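Local coordinates for protein A151R (African swine fever virus Georgia 2007/1, PDB 7CMA) that binds a zinc ion as a non-structural viral protein, possibly with a redox role, and pairs here with a second copy through its long N-terminal helix, at the interface of chains A and B. Residues are numbered along the deposited sequence; one frame, centred on the assembly and turned at random. Chains: chain A/B, A151R.

Contact 1: the interface of chains A and B. Residues chain A 11-12, 15-16; chain B 2, 4-5, 8.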
loop_
_atom_site.group_PDB
_atom_site.type_symbol
_atom_site.label_atom_id
_atom_site.label_comp_id
_atom_site.label_asym_id
_atom_site.label_seq_id
_atom_site.Cartn_x
_atom_site.Cartn_y
_atom_site.Cartn_z
ATOM N N LEU A 11 3.961 -7.448 9.310
ATOM C CA LEU A 11 4.289 -6.727 10.570
ATOM C C LEU A 11 3.801 -5.279 10.461
ATOM O O LEU A 11 3.382 -4.719 11.486
ATOM C CB LEU A 11 5.798 -6.793 10.826
ATOM C CG LEU A 11 6.342 -8.181 11.164
ATOM C CD1 LEU A 11 7.797 -8.101 11.604
ATOM C CD2 LEU A 11 5.497 -8.854 12.235
ATOM N N LEU A 12 3.820 -4.708 9.256
ATOM C CA LEU A 12 3.303 -3.342 8.998
ATOM C C LEU A 12 1.771 -3.342 9.129
ATOM O O LEU A 12 1.245 -2.439 9.799
ATOM C CB LEU A 12 3.740 -2.873 7.609
ATOM C CG LEU A 12 3.187 -1.512 7.191
ATOM C CD1 LEU A 12 3.678 -0.419 8.132
ATOM C CD2 LEU A 12 3.556 -1.189 5.751
ATOM N N GLU A 15 1.036 -3.508 12.855
ATOM C CA GLU A 15 1.277 -2.214 13.542
ATOM C C GLU A 15 0.115 -1.259 13.236
ATOM O O GLU A 15 -0.339 -0.566 14.166
ATOM C CB GLU A 15 2.624 -1.621 13.127
ATOM C CG GLU A 15 3.244 -0.736 14.196
ATOM C CD GLU A 15 3.576 -1.441 15.505
ATOM O OE1 GLU A 15 3.725 -2.683 15.496
ATOM O OE2 GLU A 15 3.670 -0.746 16.534
ATOM N N LYS A 16 -0.388 -1.274 11.998
ATOM C CA LYS A 16 -1.436 -0.324 11.545
ATOM C C LYS A 16 -2.789 -0.740 12.145
ATOM O O LYS A 16 -3.501 0.136 12.626
ATOM C CB LYS A 16 -1.492 -0.263 10.016
ATOM C CG LYS A 16 -0.367 0.527 9.360
ATOM C CD LYS A 16 -0.765 1.198 8.058
ATOM C CE LYS A 16 -0.153 0.546 6.837
ATOM N NZ LYS A 16 -0.655 -0.836 6.641
ATOM N N ASN B 2 1.729 7.042 13.697
ATOM C CA ASN B 2 2.812 6.486 14.556
ATOM C C ASN B 2 4.144 6.582 13.803
ATOM O O ASN B 2 4.161 6.288 12.591
ATOM C CB ASN B 2 2.517 5.043 14.976
ATOM C CG ASN B 2 3.430 4.547 16.076
ATOM O OD1 ASN B 2 3.838 5.316 16.945
ATOM N ND2 ASN B 2 3.723 3.258 16.071
ATOM N N LYS B 4 6.850 4.796 14.265
ATOM C CA LYS B 4 7.326 3.415 13.996
ATOM C C LYS B 4 6.685 2.904 12.701
ATOM O O LYS B 4 7.365 2.173 11.955
ATOM C CB LYS B 4 7.003 2.490 15.172
ATOM C CG LYS B 4 7.980 1.338 15.364
ATOM C CD LYS B 4 7.458 0.244 16.265
ATOM C CE LYS B 4 8.014 -1.121 15.920
ATOM N NZ LYS B 4 7.042 -2.198 16.224
ATOM N N ILE B 5 5.452 3.328 12.416
ATOM C CA ILE B 5 4.727 2.929 11.172
ATOM C C ILE B 5 5.328 3.696 9.984
ATOM O O ILE B 5 5.559 3.065 8.942
ATOM C CB ILE B 5 3.208 3.158 11.313
ATOM C CG1 ILE B 5 2.598 2.243 12.378
ATOM C CG2 ILE B 5 2.511 2.999 9.969
ATOM C CD1 ILE B 5 1.103 2.409 12.554
ATOM N N MET B 8 8.658 1.946 9.388
ATOM C CA MET B 8 8.374 0.612 8.802
ATOM C C MET B 8 8.026 0.777 7.320
ATOM O O MET B 8 8.521 -0.018 6.516
ATOM C CB MET B 8 7.220 -0.086 9.529
ATOM C CG MET B 8 7.687 -1.148 10.501
ATOM S SD MET B 8 6.310 -1.988 11.330
ATOM C CE MET B 8 6.030 -0.853 12.682
#
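A:Leu12, A:Glu15 and A:Lys16 meet B:Ile5 and B:Met8 where the two copies of helix 3-28 run antiparallel, the middle turns of chain A's helix beside the first turns of chain B's. The motif is a two-fold symmetric helix pair, and this patch hides 270 Å² of protein surface. A:Glu15 gives up 76 Å², more than any other residue of the patch, and most of its packing is made by its methylene groups. Its CG swings away from the backbone N, on the carbonyl-carbon side (chi1 -152°), and a bend at chi2 (62°) then turns the carboxylate toward B:Lys4. B:Ile5 crosses this stem at a slant, with its CG1 3.5 Å from A:Glu15 CG. B:Met8 comes in roughly perpendicular, and its methyl CE lies 3.5 Å from A:Glu15 CB; the approach of the same methyl to CG is modelled too closely to be trusted. The ammonium of B:Lys4 sits over a face of the A:Glu15 carboxylate: NZ is 3.4 Å from OE1 and 3.7 Å from OE2. The pair counts as a salt bridge, but the associated hydrogen bond is weak, so the attraction is probably electrostatic more than directional. Further along the helices, A:Leu12 and B:Met8 pass each other in opposite directions, with A:Leu12 CD1 3.8 Å from B:Met8 CB. CD1 of A:Leu12 also faces CG2 of B:Ile5 at 4.1 Å. CG2 of B:Ile5 is therefore covered from two directions, because the aliphatic stem of A:Lys16 lies against it as well, its CG 3.8 Å away. A:Lys16 has its CG set beside the backbone N (chi1 -76°), which brings the start of the chain onto the isoleucine before later bends carry the amine onward. B:Met8 also turns its sulfur SD toward the backbone O of A:Leu11, a loose 4.0 Å approach.

Contact 2: the interface of chains A and B. Residues chain A 2, 5, 8; chain B 15-16, 19.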
loop_
_atom_site.group_PDB
_atom_site.type_symbol
_atom_site.label_atom_id
_atom_site.label_comp_id
_atom_site.label_asym_id
_atom_site.label_seq_id
_atom_site.Cartn_x
_atom_site.Cartn_y
_atom_site.Cartn_z
ATOM N N ASN A 2 10.046 -11.501 -2.476
ATOM C CA ASN A 2 10.987 -11.726 -1.342
ATOM C C ASN A 2 10.182 -12.088 -0.088
ATOM O O ASN A 2 9.131 -11.454 0.144
ATOM C CB ASN A 2 11.880 -10.505 -1.098
ATOM C CG ASN A 2 13.134 -10.831 -0.318
ATOM O OD1 ASN A 2 13.589 -11.972 -0.312
ATOM N ND2 ASN A 2 13.721 -9.826 0.311
ATOM N N ILE A 5 10.086 -9.335 2.470
ATOM C CA ILE A 5 9.106 -8.273 2.097
ATOM C C ILE A 5 7.699 -8.728 2.515
ATOM O O ILE A 5 6.942 -7.889 3.024
ATOM C CB ILE A 5 9.195 -7.939 0.593
ATOM C CG1 ILE A 5 10.523 -7.258 0.249
ATOM C CG2 ILE A 5 8.001 -7.103 0.150
ATOM C CD1 ILE A 5 10.682 -6.911 -1.219
ATOM N N MET A 8 7.677 -8.278 6.276
ATOM C CA MET A 8 7.640 -6.824 6.572
ATOM C C MET A 8 6.215 -6.302 6.356
ATOM O O MET A 8 5.755 -5.507 7.184
ATOM C CB MET A 8 8.615 -6.048 5.683
ATOM C CG MET A 8 9.869 -5.618 6.409
ATOM S SD MET A 8 11.027 -4.748 5.322
ATOM C CE MET A 8 11.800 -6.150 4.528
ATOM N N GLU B 15 13.178 -1.980 0.780
ATOM C CA GLU B 15 13.310 -3.425 0.466
ATOM C C GLU B 15 12.697 -3.697 -0.914
ATOM O O GLU B 15 13.309 -4.450 -1.688
ATOM C CB GLU B 15 12.657 -4.279 1.554
ATOM C CG GLU B 15 13.543 -5.420 2.026
ATOM C CD GLU B 15 14.987 -5.031 2.315
ATOM O OE1 GLU B 15 15.208 -3.938 2.886
ATOM O OE2 GLU B 15 15.886 -5.799 1.932
ATOM N N LYS B 16 11.565 -3.060 -1.224
ATOM C CA LYS B 16 10.834 -3.302 -2.495
ATOM C C LYS B 16 11.619 -2.668 -3.652
ATOM O O LYS B 16 11.777 -3.331 -4.671
ATOM C CB LYS B 16 9.404 -2.759 -2.409
ATOM C CG LYS B 16 8.439 -3.609 -1.590
ATOM C CD LYS B 16 6.982 -3.452 -1.993
ATOM C CE LYS B 16 6.151 -2.704 -0.971
ATOM N NZ LYS B 16 6.480 -1.258 -0.940
ATOM N N GLU B 19 14.871 -4.592 -4.322
ATOM C CA GLU B 19 14.519 -5.888 -4.971
ATOM C C GLU B 19 14.189 -5.628 -6.447
ATOM O O GLU B 19 14.698 -6.363 -7.305
ATOM C CB GLU B 19 13.348 -6.563 -4.250
ATOM C CG GLU B 19 13.002 -7.942 -4.798
ATOM C CD GLU B 19 13.874 -9.077 -4.278
ATOM O OE1 GLU B 19 14.925 -8.785 -3.662
ATOM O OE2 GLU B 19 13.521 -10.252 -4.523
#
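The backbone carbonyl O of B:Glu15 is met by the terminal methyl of A:Ile5, whose CD1 lies 3.6 Å away; this is a van der Waals contact and not a polar bond. A:Ile5 is the wedge of the patch and hides 54 Å², more than its neighbours. Its CG1 stands beside the backbone N (chi1 -68°) and the chain is extended beyond it (chi2 180°), a shape that carries CD1 straight onto the surface of helix 3-28 of chain B. There the methyl touches backbone and side chain together: CD1 of A:Ile5 is 3.8 Å from CA of B:Lys16 and 4.1 Å from CB of B:Glu19. Nearer its root, CG1 of A:Ile5 leans on CB of B:Glu15 at 3.9 Å. The other branch, CG2 of A:Ile5, rests on the aliphatic part of B:Lys16, 3.9 Å from CG of B:Lys16. B:Glu15, B:Lys16 and B:Glu19 together form the surface against which A:Ile5 lies. A:Met8 flanks it and meets the stem of B:Glu15 nearly at a right angle; CE is 3.6 Å from CB, whereas the still shorter approach to CG is doubtful. At the outer end A:Asn2, in the loop segment just before the helix, sets its CB 3.8 Å from OE2 of B:Glu19. The contact involves the carbon of the asparagine and not its amide, and B:Glu19 reaches it by a bend at chi2 that lifts the carboxylate toward the chain terminus. Together these groups hide 190 Å². By this mostly apolar fit, the start of chain A's long helix is seated against a later stretch of chain B's helix, which probably helps to hold the two copies together, although the structure alone does not show that the pair forms in solution.

Contact 1 and contact 2, with C-alpha centres about 15 Å apart, lie at opposite ends of one antiparallel pairing of the two helices 3-28. Residues 2, 5, 8, 15 and 16 serve in both, with chains exchanged, as two-fold symmetry requires. The copies show a small local departure from identity: the first torsion is -152° in A:Glu15 and -132° in B:Glu15. Such repetition would let the N-terminal stretch and first half or so of helix 3-28 supply both halves of a dimer, if the deposited pair is the biological one.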